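Local coordinates for protein XRE family transcriptional regulator (Pseudomonas putida, PDB 6F8H) that probably acts as the antitoxin that neutralises the toxin GraT and, through a helix-turn-helix domain, as a DNA-binding regulator of transcription, at residues I15-I20 with N78-F83; E19-E24 with N48-E53. All blocks are in the same frame, centred on the assembly; numbering follows the deposited sequence.

Contact 1 (I15-I20 with N78-F83); sequences IHPGEI and NLQTAF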
ATOM      1  N   ILE A  15       8.755  -7.535  -7.172  1.00 31.78           N
ATOM      2  CA  ILE A  15       8.184  -7.175  -8.467  1.00 31.50           C
ATOM      3  C   ILE A  15       7.483  -5.813  -8.435  1.00 28.68           C
ATOM      4  O   ILE A  15       6.396  -5.673  -7.873  1.00 28.06           O
ATOM      5  CB  ILE A  15       7.175  -8.225  -8.948  1.00 28.76           C
ATOM      6  CG1 ILE A  15       7.803  -9.619  -8.884  1.00 35.42           C
ATOM      7  CG2 ILE A  15       6.706  -7.885 -10.352  1.00 28.36           C
ATOM      8  CD1 ILE A  15       9.045  -9.768  -9.775  1.00 30.39           C
ATOM      9  N   HIS A  16       8.099  -4.809  -9.043  1.00 27.35           N
ATOM     10  CA  HIS A  16       7.455  -3.502  -9.104  1.00 30.41           C
ATOM     11  C   HIS A  16       6.219  -3.546 -10.024  1.00 26.06           C
ATOM     12  O   HIS A  16       6.252  -4.156 -11.089  1.00 25.91           O
ATOM     13  CB  HIS A  16       8.443  -2.439  -9.580  1.00 27.88           C
ATOM     14  CG  HIS A  16       8.000  -1.043  -9.288  1.00 29.48           C
ATOM     15  ND1 HIS A  16       7.089  -0.374 -10.077  1.00 28.87           N
ATOM     16  CD2 HIS A  16       8.327  -0.197  -8.286  1.00 29.05           C
ATOM     17  CE1 HIS A  16       6.873   0.829  -9.574  1.00 28.12           C
ATOM     18  NE2 HIS A  16       7.617   0.965  -8.491  1.00 32.90           N
ATOM     19  N   PRO A  17       5.123  -2.896  -9.610  1.00 25.50           N
ATOM     20  CA  PRO A  17       3.928  -2.828 -10.460  1.00 24.97           C
ATOM     21  C   PRO A  17       4.246  -2.339 -11.864  1.00 22.48           C
ATOM     22  O   PRO A  17       3.608  -2.768 -12.822  1.00 24.83           O
ATOM     23  CB  PRO A  17       3.021  -1.829  -9.717  1.00 24.60           C
ATOM     24  CG  PRO A  17       3.429  -1.970  -8.280  1.00 24.24           C
ATOM     25  CD  PRO A  17       4.920  -2.239  -8.302  1.00 26.41           C
ATOM     26  N   GLY A  18       5.252  -1.476 -11.993  1.00 25.01           N
ATOM     27  CA  GLY A  18       5.643  -0.971 -13.297  1.00 22.48           C
ATOM     28  C   GLY A  18       6.164  -2.089 -14.189  1.00 24.48           C
ATOM     29  O   GLY A  18       6.016  -2.055 -15.414  1.00 26.03           O
ATOM     30  N   GLU A  19       6.775  -3.095 -13.582  1.00 25.35           N
ATOM     31  CA  GLU A  19       7.235  -4.245 -14.370  1.00 27.08           C
ATOM     32  C   GLU A  19       6.034  -4.971 -14.983  1.00 24.26           C
ATOM     33  O   GLU A  19       6.052  -5.329 -16.164  1.00 26.48           O
ATOM     34  CB  GLU A  19       8.063  -5.209 -13.513  1.00 28.36           C
ATOM     35  CG  GLU A  19       8.449  -6.521 -14.224  1.00 29.15           C
ATOM     36  CD  GLU A  19       9.362  -7.416 -13.383  1.00 33.06           C
ATOM     37  OE1 GLU A  19      10.368  -6.917 -12.857  1.00 34.72           O
ATOM     38  OE2 GLU A  19       9.069  -8.619 -13.241  1.00 38.82           O
ATOM     39  N   ILE A  20       4.993  -5.178 -14.183  1.00 23.78           N
ATOM     40  CA  ILE A  20       3.760  -5.778 -14.706  1.00 24.52           C
ATOM     41  C   ILE A  20       3.144  -4.864 -15.772  1.00 25.97           C
ATOM     42  O   ILE A  20       2.749  -5.326 -16.853  1.00 27.53           O
ATOM     43  CB  ILE A  20       2.743  -6.045 -13.588  1.00 25.26           C
ATOM     44  CG1 ILE A  20       3.320  -7.025 -12.562  1.00 26.36           C
ATOM     45  CG2 ILE A  20       1.419  -6.591 -14.150  1.00 26.52           C
ATOM     46  CD1 ILE A  20       3.811  -8.315 -13.177  1.00 28.76           C
ATOM     47  N   ASN A  78      -2.193  -4.178  -4.467  1.00 22.70           N
ATOM     48  CA  ASN A  78      -1.599  -5.393  -3.918  1.00 24.93           C
ATOM     49  C   ASN A  78      -0.222  -5.673  -4.526  1.00 24.91           C
ATOM     50  O   ASN A  78       0.662  -6.176  -3.845  1.00 25.77           O
ATOM     51  CB  ASN A  78      -2.533  -6.594  -4.112  1.00 26.27           C
ATOM     52  CG  ASN A  78      -3.798  -6.478  -3.276  1.00 28.81           C
ATOM     53  OD1 ASN A  78      -3.885  -5.638  -2.379  1.00 30.98           O
ATOM     54  ND2 ASN A  78      -4.771  -7.330  -3.549  1.00 28.87           N
ATOM     55  N   LEU A  79      -0.027  -5.317  -5.795  1.00 22.97           N
ATOM     56  CA  LEU A  79       1.302  -5.436  -6.390  1.00 21.22           C
ATOM     57  C   LEU A  79       2.247  -4.468  -5.693  1.00 26.07           C
ATOM     58  O   LEU A  79       3.389  -4.813  -5.370  1.00 23.62           O
ATOM     59  CB  LEU A  79       1.258  -5.175  -7.898  1.00 23.52           C
ATOM     60  CG  LEU A  79       0.763  -6.308  -8.807  1.00 26.23           C
ATOM     61  CD1 LEU A  79       0.641  -5.801 -10.243  1.00 23.43           C
ATOM     62  CD2 LEU A  79       1.696  -7.537  -8.741  1.00 21.47           C
ATOM     63  N   GLN A  80       1.751  -3.258  -5.432  1.00 23.73           N
ATOM     64  CA  GLN A  80       2.529  -2.231  -4.744  1.00 25.55           C
ATOM     65  C   GLN A  80       2.911  -2.642  -3.318  1.00 25.07           C
ATOM     66  O   GLN A  80       4.058  -2.489  -2.921  1.00 25.40           O
ATOM     67  CB  GLN A  80       1.760  -0.902  -4.699  1.00 23.19           C
ATOM     68  CG  GLN A  80       2.578   0.251  -4.112  1.00 24.82           C
ATOM     69  CD  GLN A  80       3.812   0.572  -4.944  1.00 27.75           C
ATOM     70  OE1 GLN A  80       3.719   0.808  -6.156  1.00 26.31           O
ATOM     71  NE2 GLN A  80       4.976   0.587  -4.296  1.00 28.16           N
ATOM     72  N   THR A  81       1.961  -3.138  -2.528  1.00 26.97           N
ATOM     73  CA  THR A  81       2.318  -3.498  -1.152  1.00 31.06           C
ATOM     74  C   THR A  81       3.207  -4.754  -1.101  1.00 27.40           C
ATOM     75  O   THR A  81       4.062  -4.859  -0.232  1.00 29.46           O
ATOM     76  CB  THR A  81       1.091  -3.723  -0.262  1.00 27.95           C
ATOM     77  OG1 THR A  81       0.307  -4.774  -0.807  1.00 32.22           O
ATOM     78  CG2 THR A  81       0.236  -2.434  -0.150  1.00 32.08           C
ATOM     79  N   ALA A  82       3.011  -5.694  -2.019  1.00 26.10           N
ATOM     80  CA  ALA A  82       3.878  -6.867  -2.060  1.00 29.28           C
ATOM     81  C   ALA A  82       5.314  -6.433  -2.365  1.00 26.68           C
ATOM     82  O   ALA A  82       6.267  -6.886  -1.721  1.00 28.93           O
ATOM     83  CB  ALA A  82       3.391  -7.868  -3.093  1.00 30.24           C
ATOM     84  N   PHE A  83       5.459  -5.540  -3.335  1.00 26.97           N
ATOM     85  CA  PHE A  83       6.767  -5.007  -3.679  1.00 27.21           C
ATOM     86  C   PHE A  83       7.383  -4.280  -2.497  1.00 30.35           C
ATOM     87  O   PHE A  83       8.549  -4.493  -2.180  1.00 28.58           O
ATOM     88  CB  PHE A  83       6.676  -4.068  -4.880  1.00 29.59           C
ATOM     89  CG  PHE A  83       7.929  -3.273  -5.129  1.00 30.79           C
ATOM     90  CD1 PHE A  83       8.980  -3.810  -5.875  1.00 29.26           C
ATOM     91  CD2 PHE A  83       8.057  -1.992  -4.629  1.00 26.79           C
ATOM     92  CE1 PHE A  83      10.127  -3.075  -6.108  1.00 31.65           C
ATOM     93  CE2 PHE A  83       9.197  -1.257  -4.854  1.00 29.62           C
ATOM     94  CZ  PHE A  83      10.236  -1.798  -5.597  1.00 32.01           C
TER
HETATM   95  O   HOH W   1       4.645  -7.037  -6.277  1.00 21.63           O

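Contact 2 (E19-E24 with N48-E53); sequences EILREE and NNILRE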
ATOM      1  N   GLU A  19       6.775  -3.095 -13.582  1.00 25.35           N
ATOM      2  CA  GLU A  19       7.235  -4.245 -14.370  1.00 27.08           C
ATOM      3  C   GLU A  19       6.034  -4.971 -14.983  1.00 24.26           C
ATOM      4  O   GLU A  19       6.052  -5.329 -16.164  1.00 26.48           O
ATOM      5  CB  GLU A  19       8.063  -5.209 -13.513  1.00 28.36           C
ATOM      6  CG  GLU A  19       8.449  -6.521 -14.224  1.00 29.15           C
ATOM      7  CD  GLU A  19       9.362  -7.416 -13.383  1.00 33.06           C
ATOM      8  OE1 GLU A  19      10.368  -6.917 -12.857  1.00 34.72           O
ATOM      9  OE2 GLU A  19       9.069  -8.619 -13.241  1.00 38.82           O
ATOM     10  N   ILE A  20       4.993  -5.178 -14.183  1.00 23.78           N
ATOM     11  CA  ILE A  20       3.760  -5.778 -14.706  1.00 24.52           C
ATOM     12  C   ILE A  20       3.144  -4.864 -15.772  1.00 25.97           C
ATOM     13  O   ILE A  20       2.749  -5.326 -16.853  1.00 27.53           O
ATOM     14  CB  ILE A  20       2.743  -6.045 -13.588  1.00 25.26           C
ATOM     15  CG1 ILE A  20       3.320  -7.025 -12.562  1.00 26.36           C
ATOM     16  CG2 ILE A  20       1.419  -6.591 -14.150  1.00 26.52           C
ATOM     17  CD1 ILE A  20       3.811  -8.315 -13.177  1.00 28.76           C
ATOM     18  N   LEU A  21       3.072  -3.560 -15.482  1.00 26.21           N
ATOM     19  CA  LEU A  21       2.479  -2.632 -16.438  1.00 25.39           C
ATOM     20  C   LEU A  21       3.233  -2.720 -17.762  1.00 29.97           C
ATOM     21  O   LEU A  21       2.630  -2.819 -18.836  1.00 27.16           O
ATOM     22  CB  LEU A  21       2.490  -1.186 -15.902  1.00 20.63           C
ATOM     23  CG  LEU A  21       1.860  -0.127 -16.804  1.00 25.28           C
ATOM     24  CD1 LEU A  21       0.433  -0.528 -17.168  1.00 22.03           C
ATOM     25  CD2 LEU A  21       1.866   1.240 -16.107  1.00 27.91           C
ATOM     26  N   ARG A  22       4.557  -2.735 -17.670  1.00 24.56           N
ATOM     27  CA  ARG A  22       5.402  -2.772 -18.854  1.00 28.09           C
ATOM     28  C   ARG A  22       5.409  -4.133 -19.569  1.00 27.72           C
ATOM     29  O   ARG A  22       5.208  -4.204 -20.785  1.00 28.10           O
ATOM     30  CB  ARG A  22       6.828  -2.374 -18.460  1.00 30.07           C
ATOM     31  CG  ARG A  22       7.731  -2.037 -19.629  1.00 36.72           C
ATOM     32  CD  ARG A  22       9.164  -1.791 -19.141  1.00 35.16           C
ATOM     33  NE  ARG A  22       9.720  -2.985 -18.517  1.00 34.08           N
ATOM     34  CZ  ARG A  22       9.961  -3.106 -17.215  1.00 34.17           C
ATOM     35  NH1 ARG A  22       9.678  -2.101 -16.399  1.00 30.51           N
ATOM     36  NH2 ARG A  22      10.469  -4.236 -16.727  1.00 28.39           N
ATOM     37  N   GLU A  23       5.624  -5.212 -18.820  1.00 26.38           N
ATOM     38  CA  GLU A  23       5.856  -6.530 -19.444  1.00 27.63           C
ATOM     39  C   GLU A  23       4.572  -7.197 -19.921  1.00 32.88           C
ATOM     40  O   GLU A  23       4.584  -7.889 -20.935  1.00 31.38           O
ATOM     41  CB  GLU A  23       6.570  -7.480 -18.486  1.00 28.32           C
ATOM     42  CG  GLU A  23       7.991  -7.101 -18.163  1.00 30.02           C
ATOM     43  CD  GLU A  23       8.907  -7.160 -19.373  1.00 38.35           C
ATOM     44  OE1 GLU A  23       8.612  -7.918 -20.327  1.00 40.83           O
ATOM     45  OE2 GLU A  23       9.930  -6.444 -19.369  1.00 39.86           O
ATOM     46  N   GLU A  24       3.469  -6.996 -19.196  1.00 26.98           N
ATOM     47  CA  GLU A  24       2.238  -7.702 -19.509  1.00 31.99           C
ATOM     48  C   GLU A  24       1.242  -6.842 -20.281  1.00 35.07           C
ATOM     49  O   GLU A  24       0.562  -7.335 -21.175  1.00 36.78           O
ATOM     50  CB  GLU A  24       1.589  -8.229 -18.227  1.00 35.85           C
ATOM     51  CG  GLU A  24       2.523  -9.098 -17.394  1.00 31.93           C
ATOM     52  CD  GLU A  24       1.775 -10.039 -16.469  1.00 46.22           C
ATOM     53  OE1 GLU A  24       0.543 -10.164 -16.638  1.00 51.62           O
ATOM     54  OE2 GLU A  24       2.409 -10.658 -15.578  1.00 47.29           O
ATOM     55  N   ASN A  48       5.664   7.706 -16.888  1.00 31.23           N
ATOM     56  CA  ASN A  48       7.085   7.441 -17.126  1.00 34.98           C
ATOM     57  C   ASN A  48       7.764   6.903 -15.879  1.00 33.07           C
ATOM     58  O   ASN A  48       8.512   5.940 -15.956  1.00 35.74           O
ATOM     59  CB  ASN A  48       7.818   8.706 -17.605  1.00 31.75           C
ATOM     60  CG  ASN A  48       7.610   8.974 -19.082  1.00 36.15           C
ATOM     61  OD1 ASN A  48       7.280   8.063 -19.842  1.00 37.49           O
ATOM     62  ND2 ASN A  48       7.818  10.225 -19.502  1.00 32.12           N
ATOM     63  N   ASN A  49       7.503   7.536 -14.739  1.00 31.45           N
ATOM     64  CA  ASN A  49       8.054   7.076 -13.459  1.00 31.49           C
ATOM     65  C   ASN A  49       7.663   5.641 -13.093  1.00 32.20           C
ATOM     66  O   ASN A  49       8.472   4.862 -12.576  1.00 32.63           O
ATOM     67  CB  ASN A  49       7.603   7.991 -12.333  1.00 34.18           C
ATOM     68  CG  ASN A  49       8.330   9.305 -12.330  1.00 39.53           C
ATOM     69  OD1 ASN A  49       9.310   9.492 -13.060  1.00 42.11           O
ATOM     70  ND2 ASN A  49       7.862  10.230 -11.503  1.00 37.15           N
ATOM     71  N   ILE A  50       6.413   5.285 -13.351  1.00 31.62           N
ATOM     72  CA  ILE A  50       5.957   3.968 -12.932  1.00 31.89           C
ATOM     73  C   ILE A  50       6.562   2.893 -13.856  1.00 29.45           C
ATOM     74  O   ILE A  50       7.079   1.882 -13.376  1.00 30.88           O
ATOM     75  CB  ILE A  50       4.418   3.917 -12.875  1.00 30.70           C
ATOM     76  CG1 ILE A  50       3.963   4.790 -11.689  1.00 31.52           C
ATOM     77  CG2 ILE A  50       3.934   2.461 -12.740  1.00 30.21           C
ATOM     78  CD1 ILE A  50       2.500   5.160 -11.638  1.00 26.95           C
ATOM     79  N   LEU A  51       6.552   3.144 -15.163  1.00 28.64           N
ATOM     80  CA  LEU A  51       7.129   2.226 -16.151  1.00 30.29           C
ATOM     81  C   LEU A  51       8.625   1.961 -15.919  1.00 33.37           C
ATOM     82  O   LEU A  51       9.113   0.855 -16.177  1.00 36.45           O
ATOM     83  CB  LEU A  51       6.917   2.773 -17.572  1.00 31.88           C
ATOM     84  CG  LEU A  51       5.482   2.765 -18.122  1.00 31.69           C
ATOM     85  CD1 LEU A  51       5.396   3.457 -19.476  1.00 28.33           C
ATOM     86  CD2 LEU A  51       4.928   1.338 -18.221  1.00 30.64           C
ATOM     87  N   ARG A  52       9.346   2.975 -15.446  1.00 31.92           N
ATOM     88  CA  ARG A  52      10.768   2.832 -15.125  1.00 35.98           C
ATOM     89  C   ARG A  52      10.946   2.326 -13.693  1.00 35.02           C
ATOM     90  O   ARG A  52      12.072   2.173 -13.206  1.00 31.29           O
ATOM     91  CB  ARG A  52      11.508   4.161 -15.315  1.00 36.00           C
ATOM     92  CG  ARG A  52      11.064   5.241 -14.354  1.00 41.33           C
ATOM     93  CD  ARG A  52      11.681   6.601 -14.670  1.00 47.85           C
ATOM     94  NE  ARG A  52      12.951   6.816 -13.982  1.00 51.51           N
ATOM     95  CZ  ARG A  52      14.121   6.954 -14.600  1.00 57.07           C
ATOM     96  NH1 ARG A  52      14.178   6.905 -15.927  1.00 55.29           N
ATOM     97  NH2 ARG A  52      15.230   7.144 -13.889  1.00 57.33           N
ATOM     98  N   GLU A  53       9.821   2.059 -13.035  1.00 29.22           N
ATOM     99  CA  GLU A  53       9.796   1.486 -11.689  1.00 30.00           C
ATOM    100  C   GLU A  53      10.398   2.424 -10.669  1.00 31.70           C
ATOM    101  O   GLU A  53      10.948   1.979  -9.671  1.00 31.53           O
ATOM    102  CB  GLU A  53      10.520   0.134 -11.656  1.00 30.55           C
ATOM    103  CG  GLU A  53       9.943  -0.847 -12.644  1.00 32.11           C
ATOM    104  CD  GLU A  53      10.705  -2.171 -12.703  1.00 36.31           C
ATOM    105  OE1 GLU A  53      11.264  -2.623 -11.664  1.00 30.85           O
ATOM    106  OE2 GLU A  53      10.730  -2.755 -13.806  1.00 33.80           O
TER
HETATM  107  O   HOH W   2      10.440  -5.120 -10.354  1.00 31.62           O
HETATM  108  O   HOH W   3      11.928  -5.001 -13.993  1.00 36.47           O

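Contact 1 (I15-I20 with N78-F83)
Ile-15 and Pro-17 bring the chain leading into helix 17-29 against one side of helix 73-99, with CA atoms 5.4 Å apart between Ile-15 and Phe-83 and 5.5 Å apart between Pro-17 and Leu-79. The contact illustrates an N-capped helix start packed on another helix, here within the all-helical fold of an XRE-type helix-turn-helix protein. His-16 is the N-cap: its ND1 accepts from Gly-18 N at 2.9 Å, close to the ring plane, which implies that ND1 carries no proton. This bond helps fix the imidazole's rotation, and CG lies anti to the backbone N (chi1 -163°), bringing the ring to Phe-83. There the imidazole makes a T-shaped stack, its edge turned to the phenyl face, with ring centroids 4.8 Å apart and planes at 73°. His-16 CB also sits over that ring in a CH-pi contact. Pro-17 CG rests 3.9 Å from Leu-79 CB, while the bent side chain of Gln-80 crosses the proline at about a right angle. The amide oxygen of Gln-80 accepts from Val-57 N, tying helix 73-99 to the segment after helix 44-51. One turn further along helix 17-29, Ile-20 CG1 meets Leu-79 CD1 at 3.7 Å, the two side chains again crossing nearly perpendicular. A water joins the backbones, donating one hydrogen to Ile-15 O and the other to Leu-79 O, each at 2.7 Å.

Contact 2 (E19-E24 with N48-E53)
Arg-22 grips Glu-53 end-on, both terminal nitrogens donating to the single oxygen OE2: NH1 at 2.9 Å and NH2, longer and more bent, at 3.3 Å. Guanidinium and carboxylate are nearly coplanar, 11° apart, and NH1 uses the anti lone pair of OE2. The same NH1 also donates to Leu-51 O at 3.0 Å, reached because the arginine chain bends at chi3 (62°). That carbonyl belongs to the last residue of helix 44-51, just before the chain turns off in a Schellman motif with Glu-53 at positive phi. A water donates to both Glu-53 OE2 and Glu-19 OE1 and accepts from Arg-22 NH2; Glu-19 OE1 is also salt-bridged to Arg-13. Glu-23 OE2 adds a weak bond to Arg-22 NH2. Next to these polar bonds, Leu-51 CD2 touches Leu-21 CG at 3.7 Å, and Leu-21 CD2 reaches Ile-50 CG2 at 4.1 Å. Leu-36, Leu-69 and Trp-76 also pack on Leu-21, placing it in the core of the helical bundle. Glu-19 OE1 and Glu-53 OE2 lie 4.3 Å apart, a like-charge approach that Arg-22 and Arg-13 would probably offset, and the arginine thereby ties helix 17-29 to the C-terminal end of helix 44-51, where the partial negative charge of the helix end would probably favour the guanidinium.

How the contacts relate
Contacts 1 and 2 lie with their centres about 9 Å apart and share helix 17-29, including Glu-19 and Ile-20. Along the chain both start from this first helix or the residues just before it: contact 2 closes onto helix 44-51, probably the second helix of the helix-turn-helix, whereas contact 1 reaches further, to the long helix 73-99. The two also meet directly, His-16 CB lying 3.5 Å from Glu-53 OE1 and Gly-18 CA packing on Ile-50 CG2. Helix 17-29 thus packs on both helix 44-51 and helix 73-99; the latter meets the second subunit through Asn-78 and Thr-81, so this packing probably helps place the helix-turn-helix relative to the dimer.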